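Local coordinates for protein putative mandelate racemase (PDB 2O56) that is of uncharacterised function but binds magnesium as a member of the enolase superfamily and may act as a hydro-lyase (dehydratase), at residues Glu128-Tyr133 against Pro342-His347. Sequence-based numbering, arbitrary orientation.
Sequences EKIRTY and PNFVIH
CD1 of I346 lies over one face of the R131 guanidinium, 3.6 Å above its plane and displaced toward the rim, while a water sits at the edge in plane, accepting from R131 NH1 and donating to V345 O. Arginine suits this place because it joins a long apolar chain, which lies against I346, to a flat charged group with several N-H donors; extended from CG to NE, it carries NE and NH2 to salt bridges with D169 and D217. The Y133 ring receives I346 at its edge, CG2 standing 3.6 Å from Y133 CD2. Over one face of the F344 ring, off-centre, is the backbone N of I346, 3.5 Å above the plane; R131 O is at the edge. The I130 side chain crosses F344 at about a right angle, CG2 3.6 Å from CZ. In one of two I130 conformers, that methyl, anti to its backbone N, also touches H347 CB at 3.5 Å, using the gamma branch that a beta-branched residue offers. At the edge of the imidazole stands T132 CG2; T132 and H347 run alongside each other on one face of the sheet, and H347 ND1 is hydrogen-bonded to E338 of helix 328-340.

T132 and H347 form one parallel bridge where 342-347 leaves its loop and enters strand 347-350. H347 N donates to R131 O (2.8 Å), and Y133 N donates to H347 O (2.9 Å). The two bonds thus grip both polar backbone atoms of H347, and T132 CA adds a CH...O contact to its carbonyl. T132 OG1 donates a hydrogen bond to I130 O.

Y133 OH is hydrogen-bonded to Q321 and K172, beside the magnesium ligand E247. Strand 130-135 precedes 170-173 and 347-350 follows 319-320, consistent with the first and last strands closing the (beta/alpha)7-beta barrel of the enolase superfamily.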
loop_
_atom_site.group_PDB
_atom_site.type_symbol
_atom_site.label_atom_id
_atom_site.label_comp_id
_atom_site.label_asym_id
_atom_site.label_seq_id
_atom_site.Cartn_x
_atom_site.Cartn_y
_atom_site.Cartn_z
ATOM N N GLU A 128 17.066 -39.194 -3.450
ATOM C CA GLU A 128 18.086 -40.242 -3.316
ATOM C C GLU A 128 19.463 -39.755 -3.748
ATOM O O GLU A 128 20.479 -40.260 -3.283
ATOM C CB GLU A 128 17.712 -41.491 -4.131
ATOM C CG GLU A 128 16.465 -42.231 -3.651
ATOM C CD GLU A 128 16.618 -42.805 -2.253
ATOM O OE1 GLU A 128 17.661 -43.433 -1.975
ATOM O OE2 GLU A 128 15.691 -42.631 -1.434
ATOM N N LYS A 129 19.491 -38.787 -4.658
ATOM C CA LYS A 129 20.744 -38.193 -5.120
ATOM C C LYS A 129 20.635 -36.668 -5.065
ATOM O O LYS A 129 19.529 -36.117 -5.117
ATOM C CB LYS A 129 21.046 -38.635 -6.559
ATOM C CG LYS A 129 21.602 -40.042 -6.660
ATOM C CD LYS A 129 22.130 -40.350 -8.052
ATOM C CE LYS A 129 22.377 -41.843 -8.230
ATOM N NZ LYS A 129 23.099 -42.440 -7.075
ATOM N N ILE A 130 21.783 -36.002 -4.984
ATOM C CA ILE A 130 21.829 -34.545 -4.887
ATOM C C ILE A 130 22.531 -33.939 -6.105
ATOM O O ILE A 130 23.754 -34.024 -6.245
ATOM C CB ILE A 130 22.511 -34.102 -3.581
ATOM C CG1 ILE A 130 21.612 -34.421 -2.387
ATOM C CG2 ILE A 130 22.798 -32.613 -3.590
ATOM C CD1 ILE A 130 22.360 -34.747 -1.140
ATOM N N ARG A 131 21.745 -33.326 -6.990
ATOM C CA ARG A 131 22.278 -32.664 -8.198
ATOM C C ARG A 131 23.256 -31.533 -7.882
ATOM O O ARG A 131 23.019 -30.742 -6.970
ATOM C CB ARG A 131 21.138 -32.112 -9.051
ATOM C CG ARG A 131 21.613 -31.545 -10.385
ATOM C CD ARG A 131 20.520 -30.809 -11.126
ATOM N NE ARG A 131 21.036 -30.246 -12.382
ATOM C CZ ARG A 131 20.475 -29.231 -13.027
ATOM N NH1 ARG A 131 19.374 -28.669 -12.529
ATOM N NH2 ARG A 131 21.014 -28.779 -14.160
ATOM N N THR A 132 24.345 -31.443 -8.643
ATOM C CA THR A 132 25.429 -30.528 -8.289
ATOM C C THR A 132 25.792 -29.646 -9.479
ATOM O O THR A 132 25.658 -30.059 -10.634
ATOM C CB THR A 132 26.648 -31.307 -7.736
ATOM O OG1 THR A 132 26.222 -32.103 -6.625
ATOM C CG2 THR A 132 27.712 -30.389 -7.255
ATOM N N TYR A 133 26.216 -28.417 -9.205
ATOM C CA TYR A 133 26.869 -27.612 -10.231
ATOM C C TYR A 133 28.343 -27.353 -9.943
ATOM O O TYR A 133 28.774 -27.389 -8.790
ATOM C CB TYR A 133 26.110 -26.315 -10.525
ATOM C CG TYR A 133 26.078 -25.248 -9.437
ATOM C CD1 TYR A 133 27.139 -24.360 -9.261
ATOM C CD2 TYR A 133 24.955 -25.095 -8.626
ATOM C CE1 TYR A 133 27.097 -23.353 -8.271
ATOM C CE2 TYR A 133 24.898 -24.091 -7.637
ATOM C CZ TYR A 133 25.974 -23.221 -7.479
ATOM O OH TYR A 133 25.942 -22.226 -6.519
ATOM N N PRO A 342 11.802 -30.594 1.170
ATOM C CA PRO A 342 11.057 -30.738 -0.090
ATOM C C PRO A 342 11.493 -29.784 -1.189
ATOM O O PRO A 342 11.399 -30.139 -2.364
ATOM C CB PRO A 342 9.587 -30.497 0.306
ATOM C CG PRO A 342 9.616 -29.898 1.650
ATOM C CD PRO A 342 10.953 -30.143 2.291
ATOM N N ASN A 343 11.972 -28.593 -0.819
ATOM C CA ASN A 343 12.167 -27.530 -1.787
ATOM C C ASN A 343 13.621 -27.285 -2.209
ATOM O O ASN A 343 14.076 -26.154 -2.316
ATOM C CB ASN A 343 11.462 -26.240 -1.364
ATOM C CG ASN A 343 11.837 -25.789 0.028
ATOM O OD1 ASN A 343 12.054 -26.601 0.937
ATOM N ND2 ASN A 343 11.883 -24.477 0.216
ATOM N N PHE A 344 14.340 -28.369 -2.459
ATOM C CA PHE A 344 15.731 -28.303 -2.888
ATOM C C PHE A 344 15.759 -28.083 -4.401
ATOM O O PHE A 344 14.954 -28.685 -5.103
ATOM C CB PHE A 344 16.408 -29.632 -2.537
ATOM C CG PHE A 344 17.740 -29.832 -3.183
ATOM C CD1 PHE A 344 18.856 -29.131 -2.749
ATOM C CD2 PHE A 344 17.884 -30.728 -4.237
ATOM C CE1 PHE A 344 20.080 -29.331 -3.338
ATOM C CE2 PHE A 344 19.113 -30.934 -4.822
ATOM C CZ PHE A 344 20.206 -30.237 -4.381
ATOM N N VAL A 345 16.704 -27.293 -4.883
ATOM C CA VAL A 345 17.030 -27.215 -6.294
ATOM C C VAL A 345 18.352 -27.824 -6.754
ATOM O O VAL A 345 18.343 -28.661 -7.569
ATOM C CB VAL A 345 16.805 -25.832 -6.945
ATOM C CG1 VAL A 345 17.478 -24.742 -6.228
ATOM C CG2 VAL A 345 17.193 -25.827 -8.461
ATOM N N ILE A 346 19.463 -27.337 -6.236
ATOM C CA ILE A 346 20.789 -27.760 -6.693
ATOM C C ILE A 346 21.834 -27.543 -5.589
ATOM O O ILE A 346 21.610 -26.751 -4.670
ATOM C CB ILE A 346 21.159 -27.130 -8.075
ATOM C CG1 ILE A 346 22.212 -27.961 -8.823
ATOM C CG2 ILE A 346 21.507 -25.648 -7.966
ATOM C CD1 ILE A 346 22.381 -27.549 -10.305
ATOM N N HIS A 347 22.928 -28.302 -5.632
ATOM C CA HIS A 347 24.032 -28.165 -4.681
ATOM C C HIS A 347 25.226 -27.458 -5.348
ATOM O O HIS A 347 25.453 -27.604 -6.558
ATOM C CB HIS A 347 24.425 -29.561 -4.155
ATOM C CG HIS A 347 25.555 -29.573 -3.167
ATOM N ND1 HIS A 347 25.352 -29.652 -1.802
ATOM C CD2 HIS A 347 26.899 -29.561 -3.346
ATOM C CE1 HIS A 347 26.522 -29.653 -1.187
ATOM N NE2 HIS A 347 27.476 -29.590 -2.099
HETATM O O HOH W 1 17.756 -29.146 -10.046
#